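Local coordinates for putative short-chain dehydrogenase/reductase (Burkholderia xenovorans, PDB 5JY1), which binds NAD and is probably an oxidoreductase of the short-chain dehydrogenase/reductase family, perhaps reducing 3-oxoacyl groups carried on acyl carrier protein, at residues T156-W159 with Y164-A167. Sequence-based numbering, arbitrary orientation.
Sequences TGAW and YNTA. With NAD (nicotinamide-adenine-dinucleotide), chain E; ACT (acetate ion), chain H.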
# COMPACT_ATOMS: atom_id res chain seq x y z
N THR A 156 -8.04 -6.58 5.01
CA THR A 156 -7.99 -8.03 5.15
C THR A 156 -9.12 -8.73 4.42
O THR A 156 -9.10 -9.96 4.33
CB THR A 156 -8.03 -8.45 6.63
OG1 THR A 156 -9.32 -8.12 7.18
CG2 THR A 156 -6.96 -7.74 7.44
N GLY A 157 -10.10 -7.98 3.91
CA GLY A 157 -11.30 -8.59 3.36
C GLY A 157 -12.01 -9.43 4.40
O GLY A 157 -12.37 -10.58 4.14
N ALA A 158 -12.21 -8.88 5.60
CA ALA A 158 -12.66 -9.67 6.73
C ALA A 158 -13.97 -10.40 6.42
O ALA A 158 -14.90 -9.83 5.84
CB ALA A 158 -12.84 -8.78 7.96
N TRP A 159 -14.01 -11.68 6.81
CA TRP A 159 -15.20 -12.51 6.62
C TRP A 159 -16.42 -11.88 7.27
O TRP A 159 -16.34 -11.24 8.33
CB TRP A 159 -14.99 -13.90 7.24
CG TRP A 159 -14.02 -14.81 6.55
CD1 TRP A 159 -12.65 -14.71 6.54
CD2 TRP A 159 -14.34 -16.01 5.82
NE1 TRP A 159 -12.11 -15.76 5.83
CE2 TRP A 159 -13.12 -16.57 5.38
CE3 TRP A 159 -15.54 -16.65 5.49
CZ2 TRP A 159 -13.07 -17.75 4.62
CZ3 TRP A 159 -15.49 -17.82 4.73
CH2 TRP A 159 -14.26 -18.36 4.31
N TYR A 164 -19.79 -3.91 4.51
CA TYR A 164 -18.99 -2.94 5.26
C TYR A 164 -17.64 -2.70 4.59
O TYR A 164 -17.23 -1.54 4.40
CB TYR A 164 -18.84 -3.48 6.67
CG TYR A 164 -18.00 -2.69 7.63
CD1 TYR A 164 -18.53 -1.61 8.31
CD2 TYR A 164 -16.68 -3.06 7.89
CE1 TYR A 164 -17.77 -0.89 9.21
CE2 TYR A 164 -15.91 -2.35 8.79
CZ TYR A 164 -16.46 -1.27 9.44
OH TYR A 164 -15.71 -0.56 10.34
N ASN A 165 -16.95 -3.78 4.20
CA ASN A 165 -15.63 -3.65 3.59
C ASN A 165 -15.70 -2.85 2.30
O ASN A 165 -14.80 -2.05 2.00
CB ASN A 165 -15.04 -5.03 3.30
CG ASN A 165 -14.91 -5.90 4.53
OD1 ASN A 165 -14.89 -5.41 5.67
ND2 ASN A 165 -14.82 -7.21 4.31
N THR A 166 -16.76 -3.07 1.51
CA THR A 166 -16.94 -2.34 0.26
C THR A 166 -17.18 -0.86 0.51
O THR A 166 -16.53 0.00 -0.10
CB THR A 166 -18.11 -2.96 -0.50
OG1 THR A 166 -17.77 -4.32 -0.83
CG2 THR A 166 -18.42 -2.18 -1.78
N ALA A 167 -18.11 -0.54 1.42
CA ALA A 167 -18.44 0.86 1.68
C ALA A 167 -17.26 1.61 2.29
O ALA A 167 -16.96 2.74 1.88
CB ALA A 167 -19.66 0.96 2.59
PA NAD E . -20.64 2.36 17.79
O1A NAD E . -21.60 1.32 17.30
O2A NAD E . -20.14 2.10 19.21
O5B NAD E . -21.32 3.89 17.72
C5B NAD E . -22.02 4.19 16.56
C4B NAD E . -22.73 5.59 16.78
O4B NAD E . -23.28 5.93 15.66
C3B NAD E . -23.89 5.39 17.81
O3B NAD E . -23.85 6.41 18.77
C2B NAD E . -25.13 5.48 16.95
O2B NAD E . -26.33 5.87 17.76
C1B NAD E . -24.78 6.39 16.06
N9A NAD E . -25.61 6.31 14.87
C8A NAD E . -26.07 5.20 14.30
N7A NAD E . -26.79 5.55 13.25
C5A NAD E . -26.78 6.88 13.17
C6A NAD E . -27.39 7.74 12.26
N6A NAD E . -28.23 7.59 11.08
N1A NAD E . -27.23 9.05 12.39
C2A NAD E . -26.46 9.54 13.42
N3A NAD E . -25.88 8.71 14.31
C4A NAD E . -26.05 7.36 14.17
O3 NAD E . -19.37 2.42 16.74
PN NAD E . -17.77 2.38 17.05
O1N NAD E . -17.37 0.96 17.39
O2N NAD E . -17.35 3.32 18.20
O5D NAD E . -17.02 2.79 15.64
C5D NAD E . -17.02 4.16 15.23
C4D NAD E . -16.33 4.29 13.83
O4D NAD E . -15.17 3.64 13.83
C3D NAD E . -17.20 3.62 12.77
O3D NAD E . -17.14 4.28 11.60
C2D NAD E . -16.56 2.22 12.63
O2D NAD E . -16.97 1.67 11.31
C1D NAD E . -15.27 2.47 12.72
N1N NAD E . -14.50 1.32 13.20
C2N NAD E . -14.50 0.98 14.51
C3N NAD E . -13.77 -0.12 14.97
C7N NAD E . -13.76 -0.51 16.42
O7N NAD E . -12.98 -1.35 16.84
N7N NAD E . -14.66 0.09 17.33
C4N NAD E . -13.05 -0.86 14.07
C5N NAD E . -13.04 -0.52 12.76
C6N NAD E . -13.77 0.59 12.31
C ACT H . -16.85 -1.68 13.47
O ACT H . -16.23 -2.76 13.36
OXT ACT H . -16.92 -0.98 12.43
CH3 ACT H . -17.46 -1.24 14.77
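Asn165 points the ND2 end of its carboxamide at the backbone of Gly157 and Ala158, in the loop that joins helix 153-156 to helix 162-182. With CG anti to the carbonyl carbon (chi1 -58°), the amide reaches from the first turn of the long helix back to this loop. Its ND2 donates to Ala158 O at 3.0 Å, approaching a lone pair within the carbonyl plane. The acceptor lies close to the amide plane, although the N-H...O angle is a bent 148°. ND2 also sits 3.6 Å from Gly157 C. Gly157 leaves the helix with positive phi, a conformation glycine adopts easily, while the small methyl of Ala158 packs on Asp153 and Ser264. Ser177 of a neighbouring subunit takes a second bond from Asn165 ND2, whose two N-H groups can serve both acceptors and so join the loop to that subunit.

One residue earlier, the Tyr164 ring heads for the cofactor, its CG anti to the backbone N (chi1 177°). Its OH is 2.7 Å from O2D of the NAD ribose, which lies at the ring edge. OXT of an acetate, probably from the crystallisation liquor, is unusually close to Tyr164 OH at 2.5 Å. Tyr164 and Lys168 form the family's YxxxK motif, and both meet NAD. Successive helix residues thus divide the work: a phenol carries its hydroxyl on a long, rigid ring to ribose and ligand oxygens, whereas a neutral amide satisfies a buried loop carbonyl without adding charge.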